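Long-range contacts in Non-structural protein 2 (Human rotavirus C, PDB 2GU0), which probably binds single-stranded RNA, unwinds helices and hydrolyses nucleoside and RNA triphosphates as an octamer that helps build viral factories and replicate the genome: residues Ser9-Thr13 with Thr94-Phe99; Ile22-Val27 with Tyr49-Pro53; Gln75-Leu79 with Leu111-Leu115; Asp182-Ile188 with Arg221-Leu227; Gln199-Ala203 with Asp258-Val262. One frame throughout, in Å; residues are numbered along the deposited sequence.

Contact 1 (Ser9-Thr13 with Thr94-Phe99)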
# COMPACT_ATOMS: atom_id res chain seq x y z
N SER A 9 -3.82 -1.97 40.26
CA SER A 9 -4.66 -1.72 41.43
C SER A 9 -4.85 -3.10 42.05
O SER A 9 -4.46 -4.10 41.44
CB SER A 9 -6.01 -1.11 41.02
OG SER A 9 -6.63 -1.86 40.01
N PHE A 10 -5.44 -3.18 43.24
CA PHE A 10 -5.60 -4.49 43.87
C PHE A 10 -6.92 -4.71 44.59
O PHE A 10 -7.69 -3.79 44.82
CB PHE A 10 -4.45 -4.71 44.86
CG PHE A 10 -4.38 -3.66 45.92
CD1 PHE A 10 -5.27 -3.67 46.99
CD2 PHE A 10 -3.49 -2.61 45.82
CE1 PHE A 10 -5.27 -2.64 47.93
CE2 PHE A 10 -3.48 -1.57 46.75
CZ PHE A 10 -4.37 -1.59 47.81
N SER A 11 -7.16 -5.98 44.93
CA SER A 11 -8.36 -6.40 45.64
C SER A 11 -7.90 -7.32 46.76
O SER A 11 -6.92 -8.06 46.60
CB SER A 11 -9.31 -7.14 44.69
OG SER A 11 -10.59 -7.30 45.27
N LEU A 12 -8.59 -7.27 47.89
CA LEU A 12 -8.25 -8.08 49.06
C LEU A 12 -9.37 -9.02 49.51
O LEU A 12 -9.30 -9.60 50.60
CB LEU A 12 -7.87 -7.16 50.23
CG LEU A 12 -6.60 -6.35 50.06
CD1 LEU A 12 -6.31 -5.58 51.33
CD2 LEU A 12 -5.44 -7.28 49.74
N THR A 13 -10.40 -9.17 48.68
CA THR A 13 -11.52 -10.05 49.02
C THR A 13 -11.15 -11.53 49.04
O THR A 13 -11.79 -12.33 49.73
CB THR A 13 -12.69 -9.85 48.03
OG1 THR A 13 -12.18 -9.86 46.69
CG2 THR A 13 -13.41 -8.55 48.30
N THR A 94 -3.13 -11.99 51.57
CA THR A 94 -3.95 -10.85 51.95
C THR A 94 -3.63 -10.32 53.33
O THR A 94 -3.32 -9.15 53.51
CB THR A 94 -5.45 -11.20 51.90
OG1 THR A 94 -5.84 -11.50 50.55
CG2 THR A 94 -6.28 -10.05 52.41
N GLU A 95 -3.73 -11.20 54.32
CA GLU A 95 -3.46 -10.85 55.71
C GLU A 95 -2.17 -10.06 55.92
O GLU A 95 -2.11 -9.17 56.76
CB GLU A 95 -3.42 -12.12 56.57
CG GLU A 95 -2.67 -13.27 55.92
CD GLU A 95 -2.25 -14.34 56.92
OE1 GLU A 95 -3.06 -14.68 57.80
OE2 GLU A 95 -1.10 -14.84 56.82
N LYS A 96 -1.13 -10.40 55.16
CA LYS A 96 0.15 -9.73 55.31
C LYS A 96 0.40 -8.60 54.31
O LYS A 96 1.49 -8.04 54.26
CB LYS A 96 1.27 -10.75 55.22
CG LYS A 96 1.15 -11.89 56.22
CD LYS A 96 2.44 -12.68 56.29
CE LYS A 96 2.45 -13.63 57.47
NZ LYS A 96 3.82 -14.16 57.70
N PHE A 97 -0.62 -8.26 53.53
CA PHE A 97 -0.52 -7.19 52.54
C PHE A 97 -0.28 -5.82 53.17
O PHE A 97 -0.84 -5.50 54.21
CB PHE A 97 -1.79 -7.13 51.69
CG PHE A 97 -1.82 -5.97 50.74
CD1 PHE A 97 -1.05 -5.98 49.58
CD2 PHE A 97 -2.61 -4.86 51.00
CE1 PHE A 97 -1.06 -4.90 48.71
CE2 PHE A 97 -2.62 -3.78 50.14
CZ PHE A 97 -1.85 -3.80 48.99
N GLN A 98 0.56 -5.02 52.52
CA GLN A 98 0.88 -3.68 53.00
C GLN A 98 0.68 -2.68 51.87
O GLN A 98 1.43 -2.68 50.90
CB GLN A 98 2.32 -3.62 53.51
CG GLN A 98 2.45 -3.61 55.03
CD GLN A 98 3.87 -3.32 55.49
OE1 GLN A 98 4.73 -4.20 55.46
NE2 GLN A 98 4.12 -2.08 55.90
N PHE A 99 -0.32 -1.82 52.01
CA PHE A 99 -0.61 -0.83 50.98
C PHE A 99 0.65 -0.14 50.47
O PHE A 99 0.72 0.26 49.32
CB PHE A 99 -1.59 0.22 51.51
CG PHE A 99 -1.92 1.30 50.51
CD1 PHE A 99 -2.66 1.00 49.36
CD2 PHE A 99 -1.43 2.60 50.68
CE1 PHE A 99 -2.90 1.98 48.40
CE2 PHE A 99 -1.68 3.58 49.71
CZ PHE A 99 -2.41 3.27 48.58
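Phe10 lays one face of its ring against the edge of Phe97, an edge-to-face aromatic pair with ring centroids 4.5 Å apart and planes at 55°. The contact joins the end of strand 8-11, one arm of an antiparallel hairpin with strand 18-21, to the loop between helices 74-90 and 108-119 in the N-terminal part of NSP2. Within that loop, residues 94-96 form a 3-10 turn, closed by Phe97 N donating to Thr94 O at 2.8 Å. Thr94 there and Phe97 just after it face the hairpin. Phe10 CE2 comes within 3.6 Å of Phe97 CZ, and Leu12 adds a second apolar touch, its CD1 3.8 Å from Phe97 CD2. Val17 of the hairpin loop and Trp19 of strand 18-21 also pack on Phe97. Strand 8-11 does not pair with the loop through its backbone; the 287 Å² buried comes mainly from side chains at a partly exposed surface. Thr94 turns its methyl to Leu12, with CG2 3.5 Å from Leu12 O and 3.9 Å from Leu12 CD2, whereas its hydroxyl bonds to the backbone of Glu14. Phe99 starts sideways but its ring swings in, meeting Phe10 edge to edge with CD1 3.5 Å from Phe10 CZ.

Contact 2 (Ile22-Val27 with Tyr49-Pro53); sequences INKKAV and YGVAP
Residues 22-23 are extended and lead into helix 24-32, whose first turn faces Tyr49-Pro53; Ala26 and Tyr49 are the nearest pair, with CA atoms 4.9 Å apart. Hydrogen bonding centres on Asn23 (chi1 p, 71°), the N-cap. Its OD1 accepts from Ala26 N at 2.7 Å, and its ND2 donates to Tyr49 O at 2.9 Å, so one amide both caps the helix and ties it to the other segment. Val27 N closes the first helical turn on Asn23 O at 3.1 Å. Lys25 NZ reaches Tyr49 OH only weakly, at 3.4 Å, and has a long, weak ion pair with Asp120 of a neighbouring subunit. The aromatic contact is CH-pi: Tyr49 (chi1 m, chi2 119°) lies flat under Lys25 (m at all four chi, folded back), whose CB stands 3.2 Å from the ring centroid, 10° off the normal. The arrangement is a capped helix N-terminus seated on the short antiparallel strand 51-52, which pairs with strand 44-45. Gly50 links Tyr49 to that strand at phi/psi 86/-156, where a CB would collide with the preceding carbonyl oxygen. Apolar packing runs along 49-53: Ala26 CB is 4.1 Å from Tyr49 CB and 4.0 Å from Ala52 CB. Ile22 (m, t) brings CD1 to 3.6 Å from Pro53 CG, and Val27 (t) sets CG2 3.9 Å from Pro53 CD.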
# COMPACT_ATOMS: atom_id res chain seq x y z
N ILE A 22 -4.16 -1.40 34.84
CA ILE A 22 -4.76 -0.07 34.78
C ILE A 22 -4.71 0.35 33.30
O ILE A 22 -3.66 0.27 32.67
CB ILE A 22 -3.99 0.94 35.63
CG1 ILE A 22 -4.23 0.67 37.11
CG2 ILE A 22 -4.44 2.34 35.31
CD1 ILE A 22 -3.52 1.64 38.03
N ASN A 23 -5.84 0.80 32.74
CA ASN A 23 -5.83 1.17 31.34
C ASN A 23 -5.67 2.67 31.08
O ASN A 23 -5.85 3.49 31.99
CB ASN A 23 -7.06 0.62 30.62
CG ASN A 23 -8.34 1.32 31.02
OD1 ASN A 23 -8.55 2.48 30.67
ND2 ASN A 23 -9.19 0.62 31.75
N LYS A 24 -5.31 3.00 29.84
CA LYS A 24 -5.08 4.39 29.45
C LYS A 24 -6.29 5.29 29.56
O LYS A 24 -6.15 6.47 29.87
CB LYS A 24 -4.53 4.46 28.03
CG LYS A 24 -5.51 4.10 26.95
CD LYS A 24 -4.84 4.10 25.59
CE LYS A 24 -5.75 3.45 24.54
NZ LYS A 24 -5.08 3.29 23.22
N LYS A 25 -7.48 4.76 29.31
CA LYS A 25 -8.65 5.62 29.45
C LYS A 25 -8.80 5.97 30.92
O LYS A 25 -9.05 7.12 31.26
CB LYS A 25 -9.91 4.93 28.92
CG LYS A 25 -9.78 4.52 27.47
CD LYS A 25 -9.47 5.71 26.57
CE LYS A 25 -10.73 6.37 26.10
NZ LYS A 25 -11.54 5.39 25.32
N ALA A 26 -8.64 4.98 31.78
CA ALA A 26 -8.75 5.23 33.20
C ALA A 26 -7.83 6.41 33.50
O ALA A 26 -8.28 7.47 33.93
CB ALA A 26 -8.31 4.02 33.97
N VAL A 27 -6.54 6.24 33.23
CA VAL A 27 -5.56 7.30 33.45
C VAL A 27 -6.00 8.63 32.84
O VAL A 27 -5.95 9.65 33.50
CB VAL A 27 -4.19 6.90 32.86
CG1 VAL A 27 -3.17 8.03 33.04
CG2 VAL A 27 -3.69 5.64 33.53
N TYR A 49 -14.13 3.37 33.23
CA TYR A 49 -12.94 2.63 32.83
C TYR A 49 -12.17 1.93 33.94
O TYR A 49 -10.99 1.61 33.79
CB TYR A 49 -11.97 3.55 32.08
CG TYR A 49 -12.55 4.20 30.85
CD1 TYR A 49 -12.64 5.58 30.76
CD2 TYR A 49 -12.99 3.44 29.76
CE1 TYR A 49 -13.15 6.20 29.62
CE2 TYR A 49 -13.50 4.05 28.62
CZ TYR A 49 -13.58 5.44 28.56
OH TYR A 49 -14.09 6.08 27.46
N GLY A 50 -12.83 1.68 35.05
CA GLY A 50 -12.15 1.01 36.13
C GLY A 50 -11.37 1.93 37.05
O GLY A 50 -11.65 3.13 37.14
N VAL A 51 -10.37 1.37 37.71
CA VAL A 51 -9.56 2.11 38.65
C VAL A 51 -8.31 2.73 38.06
O VAL A 51 -7.50 2.04 37.44
CB VAL A 51 -9.15 1.19 39.82
CG1 VAL A 51 -8.24 1.93 40.79
CG2 VAL A 51 -10.41 0.70 40.52
N ALA A 52 -8.16 4.04 38.27
CA ALA A 52 -7.00 4.78 37.81
C ALA A 52 -6.03 4.94 38.98
O ALA A 52 -6.37 4.64 40.13
CB ALA A 52 -7.42 6.11 37.31
N PRO A 53 -4.81 5.41 38.72
CA PRO A 53 -3.83 5.58 39.79
C PRO A 53 -4.16 6.74 40.72
O PRO A 53 -4.89 7.67 40.35
CB PRO A 53 -2.55 5.84 39.04
CG PRO A 53 -2.77 5.18 37.73
CD PRO A 53 -4.17 5.56 37.41

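Contact 3 (Gln75-Leu79 with Leu111-Leu115)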
# COMPACT_ATOMS: atom_id res chain seq x y z
N GLN A 75 2.64 -0.12 24.62
CA GLN A 75 3.65 -0.72 25.47
C GLN A 75 3.24 -0.63 26.94
O GLN A 75 3.69 -1.42 27.77
CB GLN A 75 4.99 -0.03 25.22
CG GLN A 75 6.18 -0.86 25.56
CD GLN A 75 6.41 -1.97 24.57
OE1 GLN A 75 5.51 -2.76 24.29
NE2 GLN A 75 7.62 -2.05 24.05
N TYR A 76 2.39 0.35 27.25
CA TYR A 76 1.87 0.56 28.61
C TYR A 76 0.91 -0.60 28.95
O TYR A 76 0.94 -1.14 30.06
CB TYR A 76 1.12 1.90 28.68
CG TYR A 76 0.46 2.17 30.02
CD1 TYR A 76 1.20 2.59 31.13
CD2 TYR A 76 -0.91 1.97 30.17
CE1 TYR A 76 0.58 2.80 32.37
CE2 TYR A 76 -1.54 2.18 31.40
CZ TYR A 76 -0.79 2.59 32.49
OH TYR A 76 -1.45 2.79 33.68
N THR A 77 0.09 -0.98 27.98
CA THR A 77 -0.86 -2.07 28.15
C THR A 77 -0.07 -3.33 28.47
O THR A 77 -0.40 -4.09 29.38
CB THR A 77 -1.63 -2.34 26.85
OG1 THR A 77 -2.12 -1.11 26.32
CG2 THR A 77 -2.79 -3.26 27.11
N GLU A 78 0.99 -3.53 27.69
CA GLU A 78 1.87 -4.68 27.85
C GLU A 78 2.42 -4.77 29.26
O GLU A 78 2.22 -5.76 29.95
CB GLU A 78 3.02 -4.58 26.86
CG GLU A 78 2.59 -4.64 25.42
CD GLU A 78 2.25 -6.04 25.00
OE1 GLU A 78 3.20 -6.85 24.90
OE2 GLU A 78 1.05 -6.32 24.78
N LEU A 79 3.13 -3.73 29.67
CA LEU A 79 3.74 -3.69 30.99
C LEU A 79 2.67 -3.85 32.07
O LEU A 79 2.84 -4.60 33.04
CB LEU A 79 4.47 -2.36 31.19
CG LEU A 79 5.10 -2.14 32.56
CD1 LEU A 79 6.18 -3.19 32.78
CD2 LEU A 79 5.68 -0.75 32.67
N LEU A 111 11.90 -2.71 32.97
CA LEU A 111 10.74 -3.55 32.66
C LEU A 111 10.43 -3.53 31.19
O LEU A 111 10.03 -4.55 30.61
CB LEU A 111 9.51 -3.09 33.44
CG LEU A 111 9.56 -3.37 34.94
CD1 LEU A 111 8.41 -2.69 35.62
CD2 LEU A 111 9.54 -4.87 35.16
N GLU A 112 10.60 -2.36 30.57
CA GLU A 112 10.31 -2.23 29.16
C GLU A 112 11.23 -3.17 28.39
O GLU A 112 10.84 -3.71 27.37
CB GLU A 112 10.48 -0.79 28.68
CG GLU A 112 10.68 -0.65 27.18
CD GLU A 112 9.75 0.35 26.52
OE1 GLU A 112 9.41 1.37 27.16
OE2 GLU A 112 9.38 0.14 25.35
N ASN A 113 12.44 -3.36 28.88
CA ASN A 113 13.33 -4.28 28.18
C ASN A 113 12.90 -5.71 28.43
O ASN A 113 12.93 -6.53 27.51
CB ASN A 113 14.78 -4.07 28.58
CG ASN A 113 15.50 -3.11 27.66
OD1 ASN A 113 15.16 -3.00 26.48
ND2 ASN A 113 16.50 -2.42 28.19
N LEU A 114 12.49 -6.03 29.66
CA LEU A 114 12.04 -7.39 29.94
C LEU A 114 10.90 -7.76 28.99
O LEU A 114 10.83 -8.89 28.53
CB LEU A 114 11.58 -7.54 31.39
CG LEU A 114 12.69 -7.59 32.46
CD1 LEU A 114 12.06 -7.61 33.83
CD2 LEU A 114 13.54 -8.80 32.27
N LEU A 115 10.01 -6.80 28.70
CA LEU A 115 8.90 -7.05 27.77
C LEU A 115 9.40 -7.57 26.43
O LEU A 115 8.80 -8.47 25.85
CB LEU A 115 8.10 -5.77 27.51
CG LEU A 115 7.14 -5.24 28.56
CD1 LEU A 115 6.49 -3.97 28.02
CD2 LEU A 115 6.09 -6.29 28.88
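Leu115, in the m,t rotamer, extends from helix 108-119 toward helix 74-90 and inserts CD1 among Gln75, Glu78 and Leu79. This methyl lies 3.7 Å from Glu78 CB, 3.8 Å from Gln75 O and 4.1 Å from Leu79 CB. The helices cross almost at right angles, 89° with axes 10.3 Å apart, so few side chains bridge them. Leu79 answers with a t,p conformation: its CA-CB bond points sideways, but chi2 brings CD1 back to 3.4 Å from Leu111 CB. Behind Leu111, Ala139 of helix 129-139 continues the apolar layer. At the other side of Leu115, Gln75 (chi1 t, chi2 p) folds its amide across, and NE2 donates to Glu112 OE2 at 3.1 Å. Glu112 reaches over with chi2 between wells, at 129°, and its carboxylate also accepts from the backbone nitrogens of Lys175 and Leu176. The buried acid is thus held by neutral amide donors, so this helix-helix crossing combines leucine packing with a hydrogen bond that needs no opposite charge.

Contact 4 (Asp182-Ile188 with Arg221-Leu227)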
# COMPACT_ATOMS: atom_id res chain seq x y z
N ASP A 182 24.07 6.07 26.64
CA ASP A 182 24.80 5.03 25.92
C ASP A 182 25.37 4.10 26.99
O ASP A 182 26.42 4.37 27.57
CB ASP A 182 25.93 5.70 25.11
CG ASP A 182 26.62 4.76 24.14
OD1 ASP A 182 27.29 3.80 24.57
OD2 ASP A 182 26.51 4.99 22.92
N GLU A 183 24.69 2.99 27.26
CA GLU A 183 25.17 2.08 28.28
C GLU A 183 25.10 0.61 27.89
O GLU A 183 24.43 0.25 26.93
CB GLU A 183 24.34 2.25 29.55
CG GLU A 183 24.14 3.67 30.00
CD GLU A 183 23.24 3.76 31.21
OE1 GLU A 183 22.05 3.41 31.08
OE2 GLU A 183 23.70 4.17 32.30
N TYR A 184 25.82 -0.22 28.64
CA TYR A 184 25.82 -1.66 28.46
C TYR A 184 25.79 -2.23 29.87
O TYR A 184 26.07 -1.51 30.84
CB TYR A 184 27.09 -2.16 27.77
CG TYR A 184 27.29 -1.61 26.39
CD1 TYR A 184 27.75 -0.31 26.21
CD2 TYR A 184 27.03 -2.38 25.26
CE1 TYR A 184 27.95 0.21 24.94
CE2 TYR A 184 27.24 -1.88 23.99
CZ TYR A 184 27.70 -0.58 23.84
OH TYR A 184 27.92 -0.04 22.60
N LYS A 185 25.45 -3.50 30.01
CA LYS A 185 25.40 -4.11 31.33
C LYS A 185 26.17 -5.43 31.39
O LYS A 185 26.02 -6.30 30.53
CB LYS A 185 23.96 -4.33 31.77
CG LYS A 185 23.84 -4.79 33.22
CD LYS A 185 22.40 -5.04 33.66
CE LYS A 185 21.60 -3.76 33.80
NZ LYS A 185 20.25 -4.03 34.36
N ILE A 186 26.99 -5.57 32.43
CA ILE A 186 27.79 -6.77 32.66
C ILE A 186 27.12 -7.56 33.78
O ILE A 186 26.87 -7.03 34.85
CB ILE A 186 29.18 -6.41 33.16
CG1 ILE A 186 29.84 -5.41 32.21
CG2 ILE A 186 30.02 -7.65 33.30
CD1 ILE A 186 31.15 -4.89 32.74
N THR A 187 26.81 -8.83 33.55
CA THR A 187 26.18 -9.63 34.59
C THR A 187 26.88 -10.96 34.62
O THR A 187 27.26 -11.46 33.58
CB THR A 187 24.67 -9.86 34.31
OG1 THR A 187 24.52 -10.62 33.10
CG2 THR A 187 23.95 -8.56 34.16
N ILE A 188 27.07 -11.54 35.80
CA ILE A 188 27.71 -12.86 35.90
C ILE A 188 26.69 -13.93 35.54
O ILE A 188 25.49 -13.78 35.80
CB ILE A 188 28.26 -13.14 37.31
CG1 ILE A 188 27.17 -12.90 38.36
CG2 ILE A 188 29.49 -12.29 37.57
CD1 ILE A 188 27.66 -12.95 39.79
N ARG A 221 25.69 -7.14 42.54
CA ARG A 221 26.68 -7.93 41.81
C ARG A 221 26.42 -7.95 40.30
O ARG A 221 26.28 -9.01 39.70
CB ARG A 221 26.74 -9.36 42.33
CG ARG A 221 27.31 -9.49 43.73
CD ARG A 221 27.29 -10.94 44.19
NE ARG A 221 28.24 -11.75 43.43
CZ ARG A 221 28.25 -13.08 43.42
NH1 ARG A 221 27.37 -13.76 44.13
NH2 ARG A 221 29.17 -13.72 42.71
N HIS A 222 26.32 -6.76 39.72
CA HIS A 222 26.14 -6.60 38.28
C HIS A 222 26.73 -5.22 37.99
O HIS A 222 26.81 -4.38 38.89
CB HIS A 222 24.66 -6.72 37.87
CG HIS A 222 23.82 -5.51 38.13
ND1 HIS A 222 22.85 -5.48 39.10
CD2 HIS A 222 23.77 -4.30 37.51
CE1 HIS A 222 22.23 -4.31 39.07
NE2 HIS A 222 22.77 -3.58 38.11
N TRP A 223 27.15 -4.98 36.76
CA TRP A 223 27.80 -3.72 36.44
C TRP A 223 27.31 -2.98 35.21
O TRP A 223 26.81 -3.57 34.26
CB TRP A 223 29.31 -3.98 36.33
CG TRP A 223 29.83 -4.71 37.52
CD1 TRP A 223 30.34 -4.15 38.64
CD2 TRP A 223 29.78 -6.12 37.75
NE1 TRP A 223 30.61 -5.12 39.57
CE2 TRP A 223 30.27 -6.34 39.05
CE3 TRP A 223 29.36 -7.21 36.99
CZ2 TRP A 223 30.35 -7.62 39.62
CZ3 TRP A 223 29.44 -8.49 37.55
CH2 TRP A 223 29.93 -8.68 38.86
N ARG A 224 27.48 -1.66 35.24
CA ARG A 224 27.07 -0.83 34.13
C ARG A 224 28.26 -0.12 33.49
O ARG A 224 29.03 0.55 34.17
CB ARG A 224 26.01 0.18 34.61
CG ARG A 224 25.28 0.90 33.47
CD ARG A 224 24.06 1.66 33.96
NE ARG A 224 23.00 0.75 34.41
CZ ARG A 224 21.77 0.71 33.90
NH1 ARG A 224 21.42 1.52 32.90
NH2 ARG A 224 20.88 -0.14 34.41
N LEU A 225 28.42 -0.30 32.18
CA LEU A 225 29.49 0.36 31.43
C LEU A 225 28.93 1.73 31.08
O LEU A 225 27.96 1.82 30.32
CB LEU A 225 29.82 -0.42 30.15
CG LEU A 225 30.60 -1.72 30.35
CD1 LEU A 225 30.66 -2.49 29.06
CD2 LEU A 225 32.00 -1.40 30.83
N VAL A 226 29.51 2.79 31.63
CA VAL A 226 29.04 4.14 31.38
C VAL A 226 30.11 4.99 30.74
O VAL A 226 31.30 4.68 30.83
CB VAL A 226 28.56 4.81 32.68
CG1 VAL A 226 27.44 3.99 33.28
CG2 VAL A 226 29.71 4.92 33.68
N LEU A 227 29.70 6.07 30.07
CA LEU A 227 30.65 6.96 29.42
C LEU A 227 31.45 7.73 30.46
O LEU A 227 30.90 8.15 31.48
CB LEU A 227 29.93 7.96 28.51
CG LEU A 227 29.75 7.70 27.00
CD1 LEU A 227 30.34 6.36 26.62
CD2 LEU A 227 28.28 7.78 26.64
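This is an antiparallel strand pair in the middle of the C-terminal sheet: strand 182-188 lies between 164-170 and 222-227, and the latter borders 213-216. The register pairs Tyr184 with Leu225 and Ile186 with Trp223 as hydrogen-bonded pairs, Lys185 with Arg224 as a non-hydrogen-bonded one. Ile186 N to Trp223 O (2.7 Å) and Trp223 N to Ile186 O (2.8 Å) are the tight bonds; Leu225 N to Tyr184 O is 3.0 Å, and the return bond is weak. One face is apolar, with Ile186 CG2 3.8 Å from Trp223 CE3 and Ile186 CD1 4.0 Å from Leu225 CG. Lys185, His222 and Arg224 line the other. Arg224 NH1 makes a salt bridge to Glu183 OE1 at 2.7 Å, while Lys185 NZ, 3.9 Å from Arg224 NH2, is balanced by salt bridges to Glu147 and Glu153. His222 is the predicted catalytic residue, and Lys185 and Arg224 are predicted ATP ligands, consistent with the nucleotide site of a HIT-like fold.

Contact 5 (Gln199-Ala203 with Asp258-Val262); sequences QTAFA and DMAFV
Gln199, Phe261 and Ala260 carry most of this contact, which sets one face of helix 196-209 against a type I beta turn, Met259 to Val262, closed by Val262 N to Met259 O at 3.0 Å. The nearest CA pairs are Gln199 with Ala260 (5.6 Å) and Ala203 with Phe261 (4.2 Å). Gln199 (chi1 m, chi2 t) extends to the turn, where its OE1 accepts from Ala260 N at 2.7 Å and lies 3.4 Å from Met259 SD; its NE2 bonds to the backbone of Ile194. Ala260 points its methyl at the helix, CB 3.6 Å from Gln199 OE1. Phe261 (chi1 p) packs CB 3.7 Å from Ala203 CB and offers a ring face to the edge of Phe202 (chi1 t): a T-shaped pair, centroids 4.9 Å apart, planes at 88°, CD2 to CD2 3.5 Å. Phe164 stacks on Phe202, and Trp223 meets Phe261 edge to face. The arrangement is an aromatic core between helix and loop, covering the side of the HIT-like sheet opposite the predicted catalytic His222.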
# COMPACT_ATOMS: atom_id res chain seq x y z
N GLN A 199 38.88 -12.84 35.39
CA GLN A 199 38.56 -11.48 35.77
C GLN A 199 39.43 -10.52 34.97
O GLN A 199 38.94 -9.60 34.32
CB GLN A 199 38.83 -11.28 37.26
CG GLN A 199 37.89 -12.01 38.16
CD GLN A 199 37.73 -11.29 39.48
OE1 GLN A 199 37.69 -10.05 39.53
NE2 GLN A 199 37.60 -12.05 40.57
N THR A 200 40.74 -10.77 35.01
CA THR A 200 41.71 -9.94 34.31
C THR A 200 41.56 -9.99 32.79
O THR A 200 41.70 -8.98 32.11
CB THR A 200 43.15 -10.34 34.69
OG1 THR A 200 43.37 -10.06 36.07
CG2 THR A 200 44.16 -9.56 33.85
N ALA A 201 41.28 -11.17 32.24
CA ALA A 201 41.11 -11.26 30.81
C ALA A 201 39.96 -10.33 30.40
O ALA A 201 40.08 -9.52 29.47
CB ALA A 201 40.82 -12.69 30.41
N PHE A 202 38.85 -10.45 31.11
CA PHE A 202 37.67 -9.65 30.85
C PHE A 202 37.99 -8.15 31.00
O PHE A 202 37.58 -7.32 30.18
CB PHE A 202 36.56 -10.08 31.83
CG PHE A 202 35.26 -9.37 31.64
CD1 PHE A 202 34.50 -9.57 30.50
CD2 PHE A 202 34.81 -8.47 32.60
CE1 PHE A 202 33.29 -8.89 30.32
CE2 PHE A 202 33.62 -7.79 32.43
CZ PHE A 202 32.86 -8.00 31.28
N ALA A 203 38.74 -7.82 32.05
CA ALA A 203 39.15 -6.45 32.34
C ALA A 203 39.87 -5.86 31.14
O ALA A 203 39.63 -4.72 30.75
CB ALA A 203 40.08 -6.43 33.56
N ASP A 258 34.17 -6.67 44.19
CA ASP A 258 35.62 -6.49 44.17
C ASP A 258 36.19 -7.20 42.94
O ASP A 258 37.12 -8.00 43.03
CB ASP A 258 36.24 -7.04 45.45
CG ASP A 258 37.58 -6.42 45.75
OD1 ASP A 258 37.70 -5.18 45.63
OD2 ASP A 258 38.52 -7.16 46.12
N MET A 259 35.60 -6.88 41.79
CA MET A 259 36.01 -7.46 40.53
C MET A 259 37.12 -6.66 39.87
O MET A 259 37.04 -5.43 39.76
CB MET A 259 34.81 -7.55 39.59
CG MET A 259 33.76 -8.56 40.02
SD MET A 259 34.38 -10.25 40.03
CE MET A 259 34.23 -10.68 38.37
N ALA A 260 38.13 -7.36 39.40
CA ALA A 260 39.28 -6.75 38.76
C ALA A 260 39.00 -5.72 37.68
O ALA A 260 39.82 -4.83 37.45
CB ALA A 260 40.17 -7.84 38.19
N PHE A 261 37.86 -5.83 37.02
CA PHE A 261 37.53 -4.93 35.92
C PHE A 261 36.82 -3.65 36.31
O PHE A 261 36.63 -2.77 35.46
CB PHE A 261 36.71 -5.68 34.86
CG PHE A 261 35.37 -6.14 35.35
CD1 PHE A 261 34.27 -5.29 35.30
CD2 PHE A 261 35.22 -7.42 35.90
CE1 PHE A 261 33.04 -5.70 35.78
CE2 PHE A 261 33.99 -7.84 36.39
CZ PHE A 261 32.89 -6.98 36.33
N VAL A 262 36.43 -3.51 37.57
CA VAL A 262 35.73 -2.31 37.99
C VAL A 262 36.67 -1.11 37.93
O VAL A 262 37.82 -1.19 38.36
CB VAL A 262 35.19 -2.44 39.41
CG1 VAL A 262 34.61 -1.11 39.88
CG2 VAL A 262 34.12 -3.51 39.44

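How the contacts relate
Contacts 1 to 3 belong to the N-terminal part, contacts 4 and 5 to the C-terminal, HIT-related part. Contact 1 is a surface patch of aromatic packing; contact 2, buried and nested in the loop that contact 1 closes, touches it where Ser9 meets Val51 and adds helix capping. Tyr76 of helix 74-90 joins contact 2 to contact 3, as its CE2 lies 3.1 Å from Ile22 O. Contacts 3 and 4, partly buried, approach to about 7 Å at the nearest atoms. Only in contact 4 do the two segments join by strand pairing and a salt bridge. Contact 5, buried like contact 2, packs on its apolar face, with Phe202 and Phe261 against Ile186 and Trp223.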